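Local coordinates for multisubunit Na+/H+ antiporter, E subunit (Anoxybacillus flavithermus, PDB 6Z16), which forms part of a multisubunit Mrp-type antiporter of the cell membrane that probably exchanges sodium ions for protons, at residues F91-E96 with S126-H131; Q87-A92 with L133-V138; L6-L11 with I33-L38. One frame throughout, in Å; residues are numbered along the deposited sequence.

Contact 1. Residues F91-E96 with S126-H131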
loop_
_atom_site.group_PDB
_atom_site.type_symbol
_atom_site.label_atom_id
_atom_site.label_comp_id
_atom_site.label_asym_id
_atom_site.label_seq_id
_atom_site.Cartn_x
_atom_site.Cartn_y
_atom_site.Cartn_z
ATOM N N PHE E 91 -13.327 -45.657 10.231
ATOM C CA PHE E 91 -13.332 -46.147 8.862
ATOM C C PHE E 91 -12.301 -45.402 8.029
ATOM O O PHE E 91 -11.864 -44.299 8.370
ATOM C CB PHE E 91 -14.734 -46.042 8.239
ATOM C CG PHE E 91 -15.252 -44.637 8.092
ATOM C CD1 PHE E 91 -15.880 -43.999 9.147
ATOM C CD2 PHE E 91 -15.176 -43.984 6.876
ATOM C CE1 PHE E 91 -16.373 -42.723 9.006
ATOM C CE2 PHE E 91 -15.676 -42.710 6.729
ATOM C CZ PHE E 91 -16.281 -42.081 7.797
ATOM N N ALA E 92 -11.911 -46.036 6.929
ATOM C CA ALA E 92 -10.947 -45.484 5.994
ATOM C C ALA E 92 -11.654 -44.784 4.849
ATOM O O ALA E 92 -12.807 -45.072 4.525
ATOM C CB ALA E 92 -10.050 -46.582 5.432
ATOM N N LEU E 93 -10.937 -43.855 4.224
ATOM C CA LEU E 93 -11.424 -43.268 3.004
ATOM C C LEU E 93 -10.238 -43.042 2.079
ATOM O O LEU E 93 -9.176 -42.590 2.540
ATOM C CB LEU E 93 -12.185 -41.963 3.271
ATOM C CG LEU E 93 -11.505 -40.733 3.873
ATOM C CD1 LEU E 93 -11.064 -39.735 2.806
ATOM C CD2 LEU E 93 -12.395 -40.086 4.894
ATOM N N PRO E 94 -10.367 -43.377 0.801
ATOM C CA PRO E 94 -9.284 -43.105 -0.145
ATOM C C PRO E 94 -9.188 -41.621 -0.446
ATOM O O PRO E 94 -10.135 -40.855 -0.266
ATOM C CB PRO E 94 -9.688 -43.900 -1.388
ATOM C CG PRO E 94 -11.167 -43.980 -1.300
ATOM C CD PRO E 94 -11.494 -44.077 0.162
ATOM N N THR E 95 -8.009 -41.219 -0.910
ATOM C CA THR E 95 -7.701 -39.812 -1.104
ATOM C C THR E 95 -6.940 -39.654 -2.411
ATOM O O THR E 95 -6.072 -40.469 -2.734
ATOM C CB THR E 95 -6.876 -39.267 0.074
ATOM O OG1 THR E 95 -7.530 -39.600 1.304
ATOM C CG2 THR E 95 -6.752 -37.755 0.007
ATOM N N GLU E 96 -7.291 -38.621 -3.174
ATOM C CA GLU E 96 -6.572 -38.252 -4.384
ATOM C C GLU E 96 -5.700 -37.024 -4.179
ATOM O O GLU E 96 -4.999 -36.611 -5.108
ATOM C CB GLU E 96 -7.558 -37.996 -5.532
ATOM C CG GLU E 96 -8.332 -39.226 -6.005
ATOM C CD GLU E 96 -9.587 -39.487 -5.193
ATOM O OE1 GLU E 96 -9.897 -38.681 -4.292
ATOM O OE2 GLU E 96 -10.266 -40.500 -5.455
ATOM N N SER E 126 -2.431 -41.309 0.728
ATOM C CA SER E 126 -3.355 -42.079 -0.088
ATOM C C SER E 126 -4.618 -42.518 0.630
ATOM O O SER E 126 -5.602 -42.822 -0.053
ATOM C CB SER E 126 -2.653 -43.323 -0.653
ATOM O OG SER E 126 -2.262 -44.202 0.387
ATOM N N THR E 127 -4.635 -42.569 1.960
ATOM C CA THR E 127 -5.869 -42.867 2.672
ATOM C C THR E 127 -5.878 -42.147 4.015
ATOM O O THR E 127 -4.836 -41.781 4.572
ATOM C CB THR E 127 -6.084 -44.382 2.847
ATOM O OG1 THR E 127 -7.388 -44.624 3.387
ATOM C CG2 THR E 127 -5.053 -44.992 3.764
ATOM N N LEU E 128 -7.090 -41.928 4.511
ATOM C CA LEU E 128 -7.320 -41.147 5.717
ATOM C C LEU E 128 -8.312 -41.909 6.577
ATOM O O LEU E 128 -9.405 -42.242 6.109
ATOM C CB LEU E 128 -7.845 -39.751 5.357
ATOM C CG LEU E 128 -7.997 -38.619 6.371
ATOM C CD1 LEU E 128 -7.768 -37.297 5.680
ATOM C CD2 LEU E 128 -9.374 -38.616 6.988
ATOM N N TYR E 129 -7.936 -42.200 7.818
ATOM C CA TYR E 129 -8.839 -42.857 8.744
ATOM C C TYR E 129 -9.575 -41.793 9.545
ATOM O O TYR E 129 -9.092 -40.668 9.692
ATOM C CB TYR E 129 -8.059 -43.805 9.651
ATOM C CG TYR E 129 -7.384 -44.913 8.879
ATOM C CD1 TYR E 129 -8.072 -46.063 8.534
ATOM C CD2 TYR E 129 -6.066 -44.793 8.459
ATOM C CE1 TYR E 129 -7.457 -47.072 7.822
ATOM C CE2 TYR E 129 -5.448 -45.786 7.740
ATOM C CZ TYR E 129 -6.148 -46.924 7.421
ATOM O OH TYR E 129 -5.536 -47.928 6.706
ATOM N N ILE E 130 -10.770 -42.134 10.021
ATOM C CA ILE E 130 -11.654 -41.127 10.599
ATOM C C ILE E 130 -12.673 -41.817 11.497
ATOM O O ILE E 130 -13.166 -42.906 11.186
ATOM C CB ILE E 130 -12.303 -40.277 9.478
ATOM C CG1 ILE E 130 -13.244 -39.198 10.013
ATOM C CG2 ILE E 130 -12.930 -41.150 8.442
ATOM C CD1 ILE E 130 -13.549 -38.161 8.994
ATOM N N HIS E 131 -12.960 -41.176 12.629
ATOM C CA HIS E 131 -13.844 -41.702 13.662
ATOM C C HIS E 131 -15.216 -41.042 13.545
ATOM O O HIS E 131 -15.377 -39.859 13.859
ATOM C CB HIS E 131 -13.232 -41.472 15.042
ATOM C CG HIS E 131 -14.079 -41.964 16.175
ATOM N ND1 HIS E 131 -15.037 -41.180 16.779
ATOM C CD2 HIS E 131 -14.113 -43.157 16.813
ATOM C CE1 HIS E 131 -15.624 -41.869 17.738
ATOM N NE2 HIS E 131 -15.082 -43.073 17.780
#
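Phe-91 and Leu-93 face Ile-130 and Leu-128 as hydrogen-bonded pairs of an antiparallel beta-sheet, joining outer strand 89-94 to middle strand 127-132. Each pair is tied by two backbone bonds; that from Phe-91 N to Ile-130 O is 2.9 Å long. The Leu-93 side chain lies beside that of Leu-128, pointing the same way. Its CB lies 4.0 Å from Leu-128 O, and CG, set between the backbone N and the carbonyl carbon (chi1 63°), is 3.4 Å from Leu-128 O. Of the two methyls, CD1 packs on Leu-128 CB, while CD2 comes within 3.7 Å of Ile-130 CG2 and also meets Leu-128 CD2. Ile-130 CG2 lies over one face of the Phe-91 ring, a CH-pi contact 3.6 Å from the ring centroid. Lys-146 of helix 141-156 packs on Phe-91, Leu-93 and Ile-130 on this side of the sheet. On the other, Ala-92 CB is 3.6 Å from Tyr-129 CE1, and both residues pack on Asp-110 of a neighbouring antiporter subunit. Leu-93 O takes two donors: Leu-128 N in the carbonyl plane, and Thr-127 OG1, 2.8 Å from Leu-93 O and 67° out of that plane.

Contact 2. Residues Q87-A92 with L133-V138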
loop_
_atom_site.group_PDB
_atom_site.type_symbol
_atom_site.label_atom_id
_atom_site.label_comp_id
_atom_site.label_asym_id
_atom_site.label_seq_id
_atom_site.Cartn_x
_atom_site.Cartn_y
_atom_site.Cartn_z
ATOM N N GLN E 87 -23.669 -44.832 18.121
ATOM C CA GLN E 87 -22.979 -46.004 17.593
ATOM C C GLN E 87 -21.652 -45.567 16.983
ATOM O O GLN E 87 -21.644 -44.874 15.960
ATOM C CB GLN E 87 -23.834 -46.710 16.539
ATOM C CG GLN E 87 -25.091 -47.371 17.071
ATOM C CD GLN E 87 -24.793 -48.567 17.949
ATOM O OE1 GLN E 87 -24.920 -48.505 19.170
ATOM N NE2 GLN E 87 -24.414 -49.674 17.325
ATOM N N PRO E 88 -20.521 -45.946 17.566
ATOM C CA PRO E 88 -19.233 -45.434 17.090
ATOM C C PRO E 88 -18.756 -46.163 15.842
ATOM O O PRO E 88 -19.200 -47.266 15.522
ATOM C CB PRO E 88 -18.297 -45.711 18.268
ATOM C CG PRO E 88 -18.865 -46.947 18.875
ATOM C CD PRO E 88 -20.360 -46.850 18.718
ATOM N N ALA E 89 -17.822 -45.524 15.140
ATOM C CA ALA E 89 -17.207 -46.154 13.980
ATOM C C ALA E 89 -15.830 -45.552 13.749
ATOM O O ALA E 89 -15.589 -44.392 14.075
ATOM C CB ALA E 89 -18.071 -45.982 12.726
ATOM N N ILE E 90 -14.931 -46.355 13.186
ATOM C CA ILE E 90 -13.672 -45.877 12.625
ATOM C C ILE E 90 -13.537 -46.493 11.243
ATOM O O ILE E 90 -13.642 -47.714 11.095
ATOM C CB ILE E 90 -12.454 -46.237 13.501
ATOM C CG1 ILE E 90 -12.480 -45.475 14.823
ATOM C CG2 ILE E 90 -11.159 -45.944 12.780
ATOM C CD1 ILE E 90 -11.420 -45.920 15.800
ATOM N N PHE E 91 -13.327 -45.657 10.231
ATOM C CA PHE E 91 -13.332 -46.147 8.862
ATOM C C PHE E 91 -12.301 -45.402 8.029
ATOM O O PHE E 91 -11.864 -44.299 8.370
ATOM C CB PHE E 91 -14.734 -46.042 8.239
ATOM C CG PHE E 91 -15.252 -44.637 8.092
ATOM C CD1 PHE E 91 -15.880 -43.999 9.147
ATOM C CD2 PHE E 91 -15.176 -43.984 6.876
ATOM C CE1 PHE E 91 -16.373 -42.723 9.006
ATOM C CE2 PHE E 91 -15.676 -42.710 6.729
ATOM C CZ PHE E 91 -16.281 -42.081 7.797
ATOM N N ALA E 92 -11.911 -46.036 6.929
ATOM C CA ALA E 92 -10.947 -45.484 5.994
ATOM C C ALA E 92 -11.654 -44.784 4.849
ATOM O O ALA E 92 -12.807 -45.072 4.525
ATOM C CB ALA E 92 -10.050 -46.582 5.432
ATOM N N LEU E 133 -18.996 -40.502 14.804
ATOM C CA LEU E 133 -19.715 -40.527 16.072
ATOM C C LEU E 133 -20.973 -41.386 15.992
ATOM O O LEU E 133 -21.243 -42.183 16.894
ATOM C CB LEU E 133 -20.067 -39.104 16.494
ATOM C CG LEU E 133 -20.765 -38.976 17.839
ATOM C CD1 LEU E 133 -19.875 -39.536 18.911
ATOM C CD2 LEU E 133 -21.088 -37.524 18.133
ATOM N N ASN E 134 -21.760 -41.221 14.933
ATOM C CA ASN E 134 -22.941 -42.038 14.679
ATOM C C ASN E 134 -22.692 -42.888 13.443
ATOM O O ASN E 134 -22.526 -42.353 12.343
ATOM C CB ASN E 134 -24.183 -41.170 14.483
ATOM C CG ASN E 134 -24.698 -40.593 15.777
ATOM O OD1 ASN E 134 -24.760 -41.284 16.792
ATOM N ND2 ASN E 134 -25.072 -39.319 15.752
ATOM N N SER E 135 -22.678 -44.213 13.621
ATOM C CA SER E 135 -22.330 -45.084 12.498
ATOM C C SER E 135 -23.449 -45.195 11.459
ATOM O O SER E 135 -23.195 -44.879 10.284
ATOM C CB SER E 135 -21.834 -46.441 13.015
ATOM O OG SER E 135 -21.493 -47.301 11.944
ATOM N N PRO E 136 -24.690 -45.615 11.789
ATOM C CA PRO E 136 -25.674 -45.754 10.703
ATOM C C PRO E 136 -26.265 -44.436 10.243
ATOM O O PRO E 136 -26.858 -44.394 9.157
ATOM C CB PRO E 136 -26.755 -46.648 11.314
ATOM C CG PRO E 136 -26.753 -46.275 12.710
ATOM C CD PRO E 136 -25.331 -45.981 13.076
ATOM N N ASP E 137 -26.119 -43.363 11.022
ATOM C CA ASP E 137 -26.696 -42.078 10.644
ATOM C C ASP E 137 -25.879 -41.410 9.545
ATOM O O ASP E 137 -26.407 -41.081 8.478
ATOM C CB ASP E 137 -26.798 -41.165 11.869
ATOM C CG ASP E 137 -27.818 -41.652 12.882
ATOM O OD1 ASP E 137 -28.804 -42.302 12.473
ATOM O OD2 ASP E 137 -27.631 -41.385 14.089
ATOM N N VAL E 138 -24.587 -41.208 9.783
ATOM C CA VAL E 138 -23.711 -40.506 8.847
ATOM C C VAL E 138 -22.499 -41.395 8.561
ATOM O O VAL E 138 -21.466 -41.328 9.236
ATOM C CB VAL E 138 -23.304 -39.114 9.351
ATOM C CG1 VAL E 138 -24.424 -38.140 9.085
ATOM C CG2 VAL E 138 -23.074 -39.112 10.869
#
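The backbone of Gln-87 and Pro-88, just ahead of strand 89-94, passes beside Leu-133 and Asn-134, with the CA atoms of Gln-87 and Asn-134 4.9 Å apart. This is the edge of the antiparallel sheet just beyond the paired strands, where the chain leaves strand 127-132 and turns through a loop toward helix 141-156. A weak, bent bond runs from Ser-135 N to Gln-87 O, with 125° at the hydrogen, and Asn-134 CA adds a CA-H...O contact, 3.4 Å from Gln-87 O. Ser-135 points toward the strand and meets it with both CB and OG. Its CB packs against two successive carbonyls, 3.3 Å from Gln-87 O and 3.7 Å from Pro-88 O. A little further along the loop, Pro-136 lays its ring carbon CD against Gln-87 CB at 3.8 Å. Pro-88 O accepts a hydrogen bond from Thr-107 OG1 of a neighbouring antiporter subunit, and Trp-104 of that subunit packs on the proline, so the sheet end also belongs to a subunit interface. Within the loop, Ser-135 O has a weak bond to His-139 ND1. With OG anti to the backbone N (chi1 180°), the hydroxyl oxygen of Ser-135 comes to the methyl of Ala-89, the first residue of the strand, and Ser-135 OG stands 3.7 Å from Ala-89 CB.

Contact 3. Residues L6-L11 with I33-L38. With PTY (phosphatidylethanolamine), chain B.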
loop_
_atom_site.group_PDB
_atom_site.type_symbol
_atom_site.label_atom_id
_atom_site.label_comp_id
_atom_site.label_asym_id
_atom_site.label_seq_id
_atom_site.Cartn_x
_atom_site.Cartn_y
_atom_site.Cartn_z
ATOM N N LEU E 6 0.411 -10.257 -7.504
ATOM C CA LEU E 6 1.577 -9.385 -7.383
ATOM C C LEU E 6 1.722 -8.485 -8.603
ATOM O O LEU E 6 2.119 -7.317 -8.486
ATOM C CB LEU E 6 2.836 -10.232 -7.198
ATOM C CG LEU E 6 4.147 -9.466 -7.048
ATOM C CD1 LEU E 6 4.177 -8.681 -5.753
ATOM C CD2 LEU E 6 5.322 -10.399 -7.157
ATOM N N LEU E 7 1.366 -9.005 -9.775
ATOM C CA LEU E 7 1.483 -8.243 -11.004
ATOM C C LEU E 7 0.440 -7.136 -11.048
ATOM O O LEU E 7 0.723 -6.025 -11.506
ATOM C CB LEU E 7 1.348 -9.193 -12.188
ATOM C CG LEU E 7 1.999 -8.790 -13.505
ATOM C CD1 LEU E 7 2.418 -10.043 -14.220
ATOM C CD2 LEU E 7 1.081 -7.982 -14.384
ATOM N N ASN E 8 -0.758 -7.414 -10.531
ATOM C CA ASN E 8 -1.786 -6.387 -10.412
ATOM C C ASN E 8 -1.381 -5.314 -9.404
ATOM O O ASN E 8 -1.651 -4.123 -9.616
ATOM C CB ASN E 8 -3.106 -7.046 -10.018
ATOM C CG ASN E 8 -4.327 -6.265 -10.468
ATOM O OD1 ASN E 8 -5.419 -6.821 -10.550
ATOM N ND2 ASN E 8 -4.161 -4.978 -10.748
ATOM N N VAL E 9 -0.712 -5.714 -8.317
ATOM C CA VAL E 9 -0.243 -4.735 -7.333
ATOM C C VAL E 9 0.835 -3.831 -7.931
ATOM O O VAL E 9 0.808 -2.604 -7.751
ATOM C CB VAL E 9 0.247 -5.452 -6.061
ATOM C CG1 VAL E 9 0.927 -4.478 -5.111
ATOM C CG2 VAL E 9 -0.920 -6.095 -5.348
ATOM N N ILE E 10 1.770 -4.404 -8.692
ATOM C CA ILE E 10 2.823 -3.550 -9.233
ATOM C C ILE E 10 2.314 -2.720 -10.413
ATOM O O ILE E 10 2.827 -1.625 -10.656
ATOM C CB ILE E 10 4.090 -4.364 -9.576
ATOM C CG1 ILE E 10 3.860 -5.426 -10.656
ATOM C CG2 ILE E 10 4.656 -5.014 -8.323
ATOM C CD1 ILE E 10 4.290 -5.022 -12.059
ATOM N N LEU E 11 1.286 -3.182 -11.140
ATOM C CA LEU E 11 0.662 -2.307 -12.132
ATOM C C LEU E 11 -0.099 -1.163 -11.479
ATOM O O LEU E 11 -0.151 -0.062 -12.037
ATOM C CB LEU E 11 -0.276 -3.084 -13.054
ATOM C CG LEU E 11 0.341 -3.991 -14.115
ATOM C CD1 LEU E 11 -0.746 -4.691 -14.891
ATOM C CD2 LEU E 11 1.212 -3.192 -15.049
ATOM N N ILE E 33 -7.867 -0.909 -13.094
ATOM C CA ILE E 33 -7.311 -0.870 -14.448
ATOM C C ILE E 33 -6.419 -2.081 -14.701
ATOM O O ILE E 33 -6.512 -2.730 -15.751
ATOM C CB ILE E 33 -6.560 0.456 -14.670
ATOM C CG1 ILE E 33 -7.526 1.632 -14.616
ATOM C CG2 ILE E 33 -5.867 0.476 -16.011
ATOM C CD1 ILE E 33 -6.836 2.956 -14.514
ATOM N N GLY E 34 -5.581 -2.437 -13.724
ATOM C CA GLY E 34 -4.757 -3.622 -13.856
ATOM C C GLY E 34 -5.548 -4.911 -13.852
ATOM O O GLY E 34 -5.135 -5.889 -14.475
ATOM N N LEU E 35 -6.697 -4.927 -13.173
ATOM C CA LEU E 35 -7.588 -6.081 -13.231
ATOM C C LEU E 35 -8.131 -6.277 -14.639
ATOM O O LEU E 35 -8.167 -7.407 -15.149
ATOM C CB LEU E 35 -8.726 -5.901 -12.227
ATOM C CG LEU E 35 -9.794 -6.989 -12.111
ATOM C CD1 LEU E 35 -9.191 -8.298 -11.668
ATOM C CD2 LEU E 35 -10.874 -6.542 -11.146
ATOM N N PHE E 36 -8.508 -5.176 -15.297
ATOM C CA PHE E 36 -8.962 -5.254 -16.687
ATOM C C PHE E 36 -7.838 -5.713 -17.615
ATOM O O PHE E 36 -8.055 -6.542 -18.512
ATOM C CB PHE E 36 -9.502 -3.898 -17.142
ATOM C CG PHE E 36 -10.791 -3.491 -16.476
ATOM C CD1 PHE E 36 -11.587 -4.422 -15.819
ATOM C CD2 PHE E 36 -11.206 -2.169 -16.508
ATOM C CE1 PHE E 36 -12.764 -4.039 -15.206
ATOM C CE2 PHE E 36 -12.384 -1.781 -15.899
ATOM C CZ PHE E 36 -13.164 -2.718 -15.249
ATOM N N ILE E 37 -6.624 -5.206 -17.384
ATOM C CA ILE E 37 -5.479 -5.535 -18.233
ATOM C C ILE E 37 -5.084 -7.003 -18.087
ATOM O O ILE E 37 -4.825 -7.687 -19.084
ATOM C CB ILE E 37 -4.315 -4.583 -17.914
ATOM C CG1 ILE E 37 -4.674 -3.184 -18.374
ATOM C CG2 ILE E 37 -3.038 -5.012 -18.590
ATOM C CD1 ILE E 37 -3.798 -2.149 -17.821
ATOM N N LEU E 38 -5.052 -7.516 -16.856
ATOM C CA LEU E 38 -4.829 -8.944 -16.661
ATOM C C LEU E 38 -5.980 -9.797 -17.167
ATOM O O LEU E 38 -5.758 -10.972 -17.478
ATOM C CB LEU E 38 -4.590 -9.278 -15.193
ATOM C CG LEU E 38 -3.163 -9.288 -14.658
ATOM C CD1 LEU E 38 -2.602 -7.911 -14.497
ATOM C CD2 LEU E 38 -3.156 -10.003 -13.347
HETATM C C1 PTY B . 5.178 -11.671 -18.045
HETATM C C2 PTY B . 3.499 -16.943 -15.129
HETATM C C3 PTY B . 4.170 -17.165 -16.499
HETATM O O4 PTY B . 5.991 -11.547 -16.857
HETATM C C5 PTY B . 2.931 -12.793 -18.354
HETATM C C6 PTY B . 3.744 -11.778 -17.587
HETATM O O7 PTY B . 3.099 -10.458 -17.470
HETATM C C8 PTY B . 3.003 -9.609 -18.519
HETATM O O10 PTY B . 3.089 -9.930 -19.674
HETATM C C11 PTY B . 2.785 -8.205 -18.044
HETATM C C12 PTY B . 3.749 -7.835 -16.925
HETATM C C13 PTY B . 4.580 -6.601 -17.214
HETATM C C14 PTY B . 3.780 -5.317 -17.312
HETATM C C15 PTY B . 4.651 -4.081 -17.456
HETATM C C16 PTY B . 5.592 -3.869 -16.284
HETATM C C17 PTY B . 6.598 -2.748 -16.485
HETATM C C18 PTY B . 5.976 -1.371 -16.650
HETATM C C19 PTY B . 6.993 -0.249 -16.786
HETATM C C20 PTY B . 7.952 -0.144 -15.612
HETATM C C30 PTY B . 7.152 -10.903 -16.965
HETATM C C31 PTY B . 7.870 -10.876 -15.649
HETATM O O30 PTY B . 7.558 -10.421 -17.986
HETATM C C32 PTY B . 7.415 -9.746 -14.737
HETATM C C33 PTY B . 7.785 -8.373 -15.271
HETATM C C34 PTY B . 7.727 -7.266 -14.229
HETATM C C35 PTY B . 8.292 -5.943 -14.719
HETATM C C36 PTY B . 8.407 -4.881 -13.639
HETATM C C37 PTY B . 9.362 -5.251 -12.514
HETATM P P1 PTY B . 3.897 -15.184 -18.258
HETATM O O11 PTY B . 4.561 -15.858 -16.984
HETATM O O12 PTY B . 3.013 -16.091 -18.752
HETATM O O13 PTY B . 4.872 -14.744 -19.158
HETATM O O14 PTY B . 3.114 -14.072 -17.712
HETATM N N1 PTY B . 2.439 -17.936 -14.949
#
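Asn-8 presents its flat carboxamide to the backbone of Gly-34 and Leu-35, which lies obliquely to one side of the amide plane. At the nitrogen end ND2 is 3.4 Å from Gly-34 C; at the oxygen end OD1 packs 3.8 Å from Leu-35 CB. CG stands anti to the backbone N (chi1 -153°), on the side of the second helix. Both polar atoms have partners beyond the two segments: ND2 bonds Tyr-31 O and OD1 bonds Tyr-50 OH, which fixes how the buried amide is turned. An alanine here would probably leave Tyr-50 OH and Tyr-31 O without these mates and open a gap beside Gly-34. Gly-34 has no side chain, and a CB there would run into ND2; the CA atoms of Asn-8 and Gly-34 lie 5.3 Å apart. Helices 3-18 and 24-40 make a helical hairpin, their short segments running at 132° with axes 8.9 Å apart, and 33-38 falls in a predicted membrane-spanning stretch. Beside the amide the packing is apolar. Leu-38 CD1 touches Leu-7 CD2 at 3.7 Å and Leu-11 CD1 at the same distance, and Leu-11 CD1 also lies near Ile-37 CG2. Ile-37 packs in turn on Leu-21 of a neighbouring antiporter subunit. A bound phosphatidylethanolamine meets the first helix through Leu-7 and Leu-11. Leu-7, which with Phe-3, Phe-44, Phe-45 and His-46 lines the lipid's pocket, sets CD1 3.3 Å from the ester oxygen O7, and its CG and both methyls also meet acyl carbon C12. Further along that acyl chain, Leu-11 CD2 comes 4.0 Å from C14 of the lipid.

In the fold
Contact 3 comes first along the chain, both its segments preceding those of the other two. It joins helices 3-18 and 24-40 beside the bound lipid, while contacts 1 and 2 lie on the opposite side of the chain's centre. Contacts 1 and 2 both start from strand 89-94, share Phe-91 and Ala-92, and have centres about 13 Å apart; His-131 of contact 1 packs on Ala-89 and Ile-90 of contact 2. Contact 1 is the strand pairing itself, and contact 2 lies where strand 89-94 begins and the chain beyond strand 127-132 loops toward helix 141-156. The centre of contact 3 is about 41 Å from that of contact 1 and about 49 Å from that of contact 2, so the subunit is elongated.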